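Local atomic coordinates of KLLA0F20702p (Kluyveromyces lactis, PDB entry 5Y5A), a protein that is an Est1-family telomerase subunit that probably helps recruit telomerase to chromosome ends through its association with Cdc13. Residues L8-L19 with A37-M48. Residues are numbered along the deposited sequence; the frame is centred on the assembly and turned at random.
Sequences LQETFSGFQKQL and AIQMIHSKIMQM
From Leu19 against Ala37, through Phe15 against Ile41, to Leu8 against Met48, segments 8-19 and 37-48 of helices 7-21 and 33-53 run antiparallel, their axes 10.9 Å apart at closest and 171° between directions; CA atoms are 6.8 Å apart at Phe15 and Ile41 and 9.9 Å at Leu8 and Met48. Phe15 is a knob in the hole formed by Ile41, Lys44, Ile45 and Met48. Both faces of its ring are covered: Thr11 O, from its own helix, sits over one, and Ile41 CG2 over the opposite one in a CH-pi contact, 3.7 Å from the ring centroid. With Ile41 CG1 anti to its carbonyl carbon (chi1 -65°), CG2 stands over the ring while CG1 and CD1 continue towards Gln18 and Leu19; Ile41 CD1 is 3.8 Å from Leu19 CG. Met48, extended beyond CG, returns the interlock as a knob among Leu8, Thr11, Phe12 and Phe15. Its methyl CE meets Thr11 CG2 tip to tip at 3.8 Å and also reaches the edge of the Phe15 ring, while SD makes an oblique Met-aromatic contact with Phe12, 3.7 Å from CE1. Ile45 crosses Phe12 at about a right angle, CD1 lying 3.6 Å from Phe12 CE2. Phe12 and Ile45 also touch Thr85 of helix 78-105; His42 packs on helix 113-144 and hydrogen-bonds to His90. This reciprocal knobs-into-holes packing makes an antiparallel helical hairpin at the N-terminal end of the largely helical Est1 fragment, whose sequence families belong to the TPR clan.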
ATOM      1  N   LEU A   8       6.268  25.615 -21.001  1.00115.41           N
ATOM      2  CA  LEU A   8       6.629  24.206 -21.048  1.00106.44           C
ATOM      3  C   LEU A   8       5.397  23.331 -21.279  1.00103.76           C
ATOM      4  O   LEU A   8       5.456  22.329 -21.993  1.00100.34           O
ATOM      5  CB  LEU A   8       7.333  23.805 -19.751  1.00 98.76           C
ATOM      6  CG  LEU A   8       7.656  22.329 -19.530  1.00 92.52           C
ATOM      7  CD1 LEU A   8       8.640  21.833 -20.569  1.00 90.36           C
ATOM      8  CD2 LEU A   8       8.207  22.124 -18.134  1.00 95.43           C
ATOM      9  N   GLN A   9       4.285  23.719 -20.662  1.00102.09           N
ATOM     10  CA  GLN A   9       3.018  23.021 -20.829  1.00 96.79           C
ATOM     11  C   GLN A   9       2.551  23.068 -22.282  1.00 99.45           C
ATOM     12  O   GLN A   9       1.983  22.104 -22.796  1.00 96.05           O
ATOM     13  CB  GLN A   9       1.957  23.633 -19.915  1.00 95.33           C
ATOM     14  CG  GLN A   9       0.583  22.999 -20.035  1.00 99.72           C
ATOM     15  CD  GLN A   9       0.475  21.684 -19.290  1.00104.98           C
ATOM     16  OE1 GLN A   9       0.814  21.597 -18.108  1.00107.50           O
ATOM     17  NE2 GLN A   9       0.002  20.652 -19.978  1.00106.46           N
ATOM     18  N   GLU A  10       2.796  24.197 -22.939  1.00106.93           N
ATOM     19  CA  GLU A  10       2.382  24.390 -24.324  1.00109.14           C
ATOM     20  C   GLU A  10       3.113  23.442 -25.262  1.00105.96           C
ATOM     21  O   GLU A  10       2.568  23.012 -26.278  1.00108.96           O
ATOM     22  CB  GLU A  10       2.632  25.833 -24.766  1.00119.21           C
ATOM     23  CG  GLU A  10       1.812  26.872 -24.031  1.00125.32           C
ATOM     24  CD  GLU A  10       2.072  28.271 -24.549  1.00134.22           C
ATOM     25  OE1 GLU A  10       3.111  28.473 -25.212  1.00136.61           O
ATOM     26  OE2 GLU A  10       1.238  29.166 -24.303  1.00139.28           O
ATOM     27  N   THR A  11       4.353  23.130 -24.914  1.00 99.56           N
ATOM     28  CA  THR A  11       5.191  22.289 -25.755  1.00 92.40           C
ATOM     29  C   THR A  11       4.682  20.852 -25.779  1.00 86.88           C
ATOM     30  O   THR A  11       4.626  20.224 -26.835  1.00 90.15           O
ATOM     31  CB  THR A  11       6.653  22.305 -25.274  1.00 87.55           C
ATOM     32  OG1 THR A  11       7.114  23.659 -25.194  1.00 92.19           O
ATOM     33  CG2 THR A  11       7.540  21.524 -26.230  1.00 82.10           C
ATOM     34  N   PHE A  12       4.300  20.338 -24.615  1.00 80.40           N
ATOM     35  CA  PHE A  12       3.871  18.948 -24.515  1.00 80.03           C
ATOM     36  C   PHE A  12       2.472  18.735 -25.066  1.00 88.68           C
ATOM     37  O   PHE A  12       2.166  17.669 -25.599  1.00 91.82           O
ATOM     38  CB  PHE A  12       3.954  18.467 -23.068  1.00 73.64           C
ATOM     39  CG  PHE A  12       5.280  17.869 -22.725  1.00 72.32           C
ATOM     40  CD1 PHE A  12       6.327  18.668 -22.301  1.00 71.37           C
ATOM     41  CD2 PHE A  12       5.492  16.509 -22.866  1.00 72.16           C
ATOM     42  CE1 PHE A  12       7.559  18.119 -22.002  1.00 71.66           C
ATOM     43  CE2 PHE A  12       6.721  15.952 -22.569  1.00 74.90           C
ATOM     44  CZ  PHE A  12       7.755  16.757 -22.136  1.00 73.81           C
ATOM     45  N   SER A  13       1.626  19.750 -24.942  1.00 97.28           N
ATOM     46  CA  SER A  13       0.320  19.714 -25.576  1.00 99.73           C
ATOM     47  C   SER A  13       0.499  19.538 -27.081  1.00103.52           C
ATOM     48  O   SER A  13      -0.247  18.803 -27.729  1.00105.51           O
ATOM     49  CB  SER A  13      -0.466  20.987 -25.268  1.00107.55           C
ATOM     50  OG  SER A  13      -1.623  21.076 -26.077  1.00112.98           O
ATOM     51  N   GLY A  14       1.514  20.205 -27.622  1.00102.19           N
ATOM     52  CA  GLY A  14       1.848  20.107 -29.030  1.00 98.54           C
ATOM     53  C   GLY A  14       2.315  18.726 -29.443  1.00 93.22           C
ATOM     54  O   GLY A  14       2.032  18.278 -30.552  1.00 92.29           O
ATOM     55  N   PHE A  15       3.040  18.048 -28.559  1.00 90.18           N
ATOM     56  CA  PHE A  15       3.466  16.683 -28.831  1.00 85.98           C
ATOM     57  C   PHE A  15       2.243  15.803 -28.988  1.00 83.89           C
ATOM     58  O   PHE A  15       2.147  15.007 -29.923  1.00 82.70           O
ATOM     59  CB  PHE A  15       4.356  16.143 -27.710  1.00 81.81           C
ATOM     60  CG  PHE A  15       5.674  16.843 -27.591  1.00 78.99           C
ATOM     61  CD1 PHE A  15       6.205  17.528 -28.664  1.00 77.85           C
ATOM     62  CD2 PHE A  15       6.380  16.815 -26.404  1.00 77.13           C
ATOM     63  CE1 PHE A  15       7.416  18.174 -28.556  1.00 81.03           C
ATOM     64  CE2 PHE A  15       7.594  17.462 -26.292  1.00 75.21           C
ATOM     65  CZ  PHE A  15       8.110  18.141 -27.367  1.00 76.10           C
ATOM     66  N   GLN A  16       1.312  15.961 -28.052  1.00 85.20           N
ATOM     67  CA  GLN A  16       0.074  15.197 -28.047  1.00 84.19           C
ATOM     68  C   GLN A  16      -0.681  15.381 -29.358  1.00 92.15           C
ATOM     69  O   GLN A  16      -1.008  14.404 -30.032  1.00 99.87           O
ATOM     70  CB  GLN A  16      -0.798  15.612 -26.862  1.00 77.60           C
ATOM     71  CG  GLN A  16      -2.071  14.802 -26.699  1.00 76.40           C
ATOM     72  CD  GLN A  16      -2.761  15.072 -25.380  1.00 81.11           C
ATOM     73  OE1 GLN A  16      -2.110  15.376 -24.381  1.00 84.10           O
ATOM     74  NE2 GLN A  16      -4.084  14.966 -25.367  1.00 83.90           N
ATOM     75  N   LYS A  17      -0.930  16.636 -29.729  1.00 91.49           N
ATOM     76  CA  LYS A  17      -1.690  16.944 -30.940  1.00 95.19           C
ATOM     77  C   LYS A  17      -1.006  16.414 -32.195  1.00 92.18           C
ATOM     78  O   LYS A  17      -1.669  15.959 -33.125  1.00 94.79           O
ATOM     79  CB  LYS A  17      -1.916  18.454 -31.060  1.00103.38           C
ATOM     80  CG  LYS A  17      -2.696  19.039 -29.890  1.00107.93           C
ATOM     81  CD  LYS A  17      -3.152  20.471 -30.136  1.00111.16           C
ATOM     82  CE  LYS A  17      -3.969  20.972 -28.949  1.00113.33           C
ATOM     83  NZ  LYS A  17      -4.537  22.331 -29.160  1.00116.51           N
ATOM     84  N   GLN A  18       0.323  16.470 -32.214  1.00 91.07           N
ATOM     85  CA  GLN A  18       1.097  15.903 -33.310  1.00 93.47           C
ATOM     86  C   GLN A  18       0.849  14.402 -33.454  1.00 94.91           C
ATOM     87  O   GLN A  18       0.616  13.905 -34.556  1.00 94.25           O
ATOM     88  CB  GLN A  18       2.591  16.167 -33.106  1.00 97.64           C
ATOM     89  CG  GLN A  18       3.029  17.578 -33.468  1.00104.55           C
ATOM     90  CD  GLN A  18       4.532  17.773 -33.375  1.00109.52           C
ATOM     91  OE1 GLN A  18       5.240  16.960 -32.781  1.00108.55           O
ATOM     92  NE2 GLN A  18       5.026  18.855 -33.968  1.00114.48           N
ATOM     93  N   LEU A  19       0.890  13.688 -32.334  1.00 97.39           N
ATOM     94  CA  LEU A  19       0.767  12.232 -32.345  1.00 96.85           C
ATOM     95  C   LEU A  19      -0.661  11.756 -32.601  1.00 97.77           C
ATOM     96  O   LEU A  19      -0.868  10.658 -33.123  1.00 99.15           O
ATOM     97  CB  LEU A  19       1.282  11.654 -31.026  1.00 90.24           C
ATOM     98  CG  LEU A  19       2.804  11.672 -30.889  1.00 87.12           C
ATOM     99  CD1 LEU A  19       3.237  11.200 -29.515  1.00 84.52           C
ATOM    100  CD2 LEU A  19       3.445  10.825 -31.981  1.00 82.12           C
ATOM    101  N   ALA A  37       7.961  10.237 -35.879  1.00 96.03           N
ATOM    102  CA  ALA A  37       7.396  11.267 -35.018  1.00 89.30           C
ATOM    103  C   ALA A  37       7.770  11.026 -33.561  1.00 85.34           C
ATOM    104  O   ALA A  37       8.134  11.954 -32.840  1.00 86.92           O
ATOM    105  CB  ALA A  37       5.887  11.317 -35.175  1.00 87.41           C
ATOM    106  N   ILE A  38       7.702   9.790 -33.128  1.00 82.36           N
ATOM    107  CA  ILE A  38       8.032   9.481 -31.760  1.00 83.16           C
ATOM    108  C   ILE A  38       9.483   9.746 -31.491  1.00 86.67           C
ATOM    109  O   ILE A  38       9.841  10.221 -30.435  1.00 88.35           O
ATOM    110  CB  ILE A  38       7.662   8.026 -31.423  1.00 85.66           C
ATOM    111  CG1 ILE A  38       6.185   7.805 -31.695  1.00 89.59           C
ATOM    112  CG2 ILE A  38       7.920   7.669 -29.969  1.00 81.35           C
ATOM    113  CD1 ILE A  38       5.286   8.719 -30.900  1.00 91.24           C
ATOM    114  N   GLN A  39      10.320   9.406 -32.447  1.00 90.17           N
ATOM    115  CA  GLN A  39      11.759   9.591 -32.289  1.00 88.88           C
ATOM    116  C   GLN A  39      12.135  11.058 -32.150  1.00 84.26           C
ATOM    117  O   GLN A  39      13.023  11.409 -31.374  1.00 83.36           O
ATOM    118  CB  GLN A  39      12.508   8.983 -33.470  1.00 91.65           C
ATOM    119  CG  GLN A  39      12.668   7.486 -33.383  1.00 94.28           C
ATOM    120  CD  GLN A  39      13.259   6.910 -34.645  1.00 97.18           C
ATOM    121  OE1 GLN A  39      13.249   7.553 -35.692  1.00 94.26           O
ATOM    122  NE2 GLN A  39      13.784   5.695 -34.555  1.00104.87           N
ATOM    123  N   MET A  40      11.462  11.911 -32.911  1.00 82.18           N
ATOM    124  CA  MET A  40      11.728  13.339 -32.859  1.00 85.39           C
ATOM    125  C   MET A  40      11.326  13.914 -31.505  1.00 80.96           C
ATOM    126  O   MET A  40      12.063  14.703 -30.910  1.00 80.47           O
ATOM    127  CB  MET A  40      10.991  14.062 -33.984  1.00 91.59           C
ATOM    128  CG  MET A  40      11.487  13.699 -35.371  1.00100.23           C
ATOM    129  SD  MET A  40      13.230  14.090 -35.607  1.00146.98           S
ATOM    130  CE  MET A  40      13.176  15.875 -35.537  1.00120.88           C
ATOM    131  N   ILE A  41      10.157  13.507 -31.018  1.00 73.48           N
ATOM    132  CA  ILE A  41       9.645  13.997 -29.746  1.00 72.70           C
ATOM    133  C   ILE A  41      10.496  13.480 -28.588  1.00 74.45           C
ATOM    134  O   ILE A  41      10.805  14.223 -27.657  1.00 76.09           O
ATOM    135  CB  ILE A  41       8.164  13.595 -29.549  1.00 74.48           C
ATOM    136  CG1 ILE A  41       7.295  14.293 -30.604  1.00 77.35           C
ATOM    137  CG2 ILE A  41       7.685  13.930 -28.138  1.00 60.64           C
ATOM    138  CD1 ILE A  41       5.846  13.879 -30.596  1.00 75.34           C
ATOM    139  N   HIS A  42      10.883  12.210 -28.656  1.00 74.67           N
ATOM    140  CA  HIS A  42      11.781  11.627 -27.663  1.00 76.82           C
ATOM    141  C   HIS A  42      13.110  12.375 -27.620  1.00 80.55           C
ATOM    142  O   HIS A  42      13.688  12.578 -26.552  1.00 78.01           O
ATOM    143  CB  HIS A  42      12.033  10.145 -27.959  1.00 78.10           C
ATOM    144  CG  HIS A  42      11.015   9.226 -27.363  1.00 81.62           C
ATOM    145  ND1 HIS A  42      11.207   7.864 -27.272  1.00 85.07           N
ATOM    146  CD2 HIS A  42       9.798   9.471 -26.820  1.00 82.60           C
ATOM    147  CE1 HIS A  42      10.151   7.309 -26.703  1.00 84.20           C
ATOM    148  NE2 HIS A  42       9.282   8.262 -26.419  1.00 82.53           N
ATOM    149  N   SER A  43      13.587  12.782 -28.790  1.00 80.65           N
ATOM    150  CA  SER A  43      14.864  13.477 -28.899  1.00 84.02           C
ATOM    151  C   SER A  43      14.821  14.836 -28.211  1.00 83.54           C
ATOM    152  O   SER A  43      15.798  15.256 -27.594  1.00 84.27           O
ATOM    153  CB  SER A  43      15.258  13.649 -30.366  1.00 83.11           C
ATOM    154  OG  SER A  43      16.376  14.509 -30.485  1.00 88.78           O
ATOM    155  N   LYS A  44      13.688  15.521 -28.321  1.00 81.43           N
ATOM    156  CA  LYS A  44      13.523  16.823 -27.687  1.00 79.99           C
ATOM    157  C   LYS A  44      13.405  16.679 -26.180  1.00 78.95           C
ATOM    158  O   LYS A  44      13.967  17.468 -25.425  1.00 83.98           O
ATOM    159  CB  LYS A  44      12.293  17.543 -28.232  1.00 79.41           C
ATOM    160  CG  LYS A  44      12.432  18.021 -29.658  1.00 82.09           C
ATOM    161  CD  LYS A  44      11.256  18.894 -30.060  1.00 84.96           C
ATOM    162  CE  LYS A  44      11.457  19.476 -31.448  1.00 94.10           C
ATOM    163  NZ  LYS A  44      10.346  20.387 -31.829  1.00 98.74           N
ATOM    164  N   ILE A  45      12.666  15.662 -25.752  1.00 75.50           N
ATOM    165  CA  ILE A  45      12.424  15.435 -24.338  1.00 77.34           C
ATOM    166  C   ILE A  45      13.720  15.057 -23.628  1.00 80.88           C
ATOM    167  O   ILE A  45      14.034  15.600 -22.565  1.00 75.35           O
ATOM    168  CB  ILE A  45      11.363  14.342 -24.126  1.00 71.00           C
ATOM    169  CG1 ILE A  45      10.008  14.814 -24.659  1.00 65.58           C
ATOM    170  CG2 ILE A  45      11.259  13.962 -22.652  1.00 65.41           C
ATOM    171  CD1 ILE A  45       8.893  13.802 -24.469  1.00 67.59           C
ATOM    172  N   MET A  46      14.473  14.137 -24.232  1.00 81.28           N
ATOM    173  CA  MET A  46      15.765  13.717 -23.694  1.00 82.40           C
ATOM    174  C   MET A  46      16.661  14.928 -23.500  1.00 79.68           C
ATOM    175  O   MET A  46      17.473  14.979 -22.577  1.00 75.74           O
ATOM    176  CB  MET A  46      16.439  12.697 -24.620  1.00 88.87           C
ATOM    177  CG  MET A  46      15.920  11.268 -24.463  1.00 97.04           C
ATOM    178  SD  MET A  46      16.538  10.109 -25.710  1.00114.11           S
ATOM    179  CE  MET A  46      15.690   8.598 -25.245  1.00 87.28           C
ATOM    180  N   GLN A  47      16.492  15.911 -24.374  1.00 78.48           N
ATOM    181  CA  GLN A  47      17.259  17.144 -24.303  1.00 75.02           C
ATOM    182  C   GLN A  47      16.793  18.062 -23.178  1.00 74.52           C
ATOM    183  O   GLN A  47      17.604  18.747 -22.561  1.00 76.99           O
ATOM    184  CB  GLN A  47      17.177  17.875 -25.629  1.00 76.11           C
ATOM    185  CG  GLN A  47      18.070  19.074 -25.720  1.00 77.05           C
ATOM    186  CD  GLN A  47      18.195  19.523 -27.137  1.00 84.51           C
ATOM    187  OE1 GLN A  47      17.771  18.817 -28.044  1.00 84.73           O
ATOM    188  NE2 GLN A  47      18.773  20.696 -27.347  1.00 85.38           N
ATOM    189  N   MET A  48      15.487  18.091 -22.926  1.00 73.56           N
ATOM    190  CA  MET A  48      14.961  18.844 -21.795  1.00 79.05           C
ATOM    191  C   MET A  48      15.510  18.261 -20.510  1.00 79.53           C
ATOM    192  O   MET A  48      15.932  18.992 -19.611  1.00 87.52           O
ATOM    193  CB  MET A  48      13.436  18.814 -21.772  1.00 74.91           C
ATOM    194  CG  MET A  48      12.786  19.444 -22.988  1.00 75.67           C
ATOM    195  SD  MET A  48      11.013  19.144 -22.964  1.00 89.86           S
ATOM    196  CE  MET A  48      10.525  19.811 -24.548  1.00 76.96           C
TER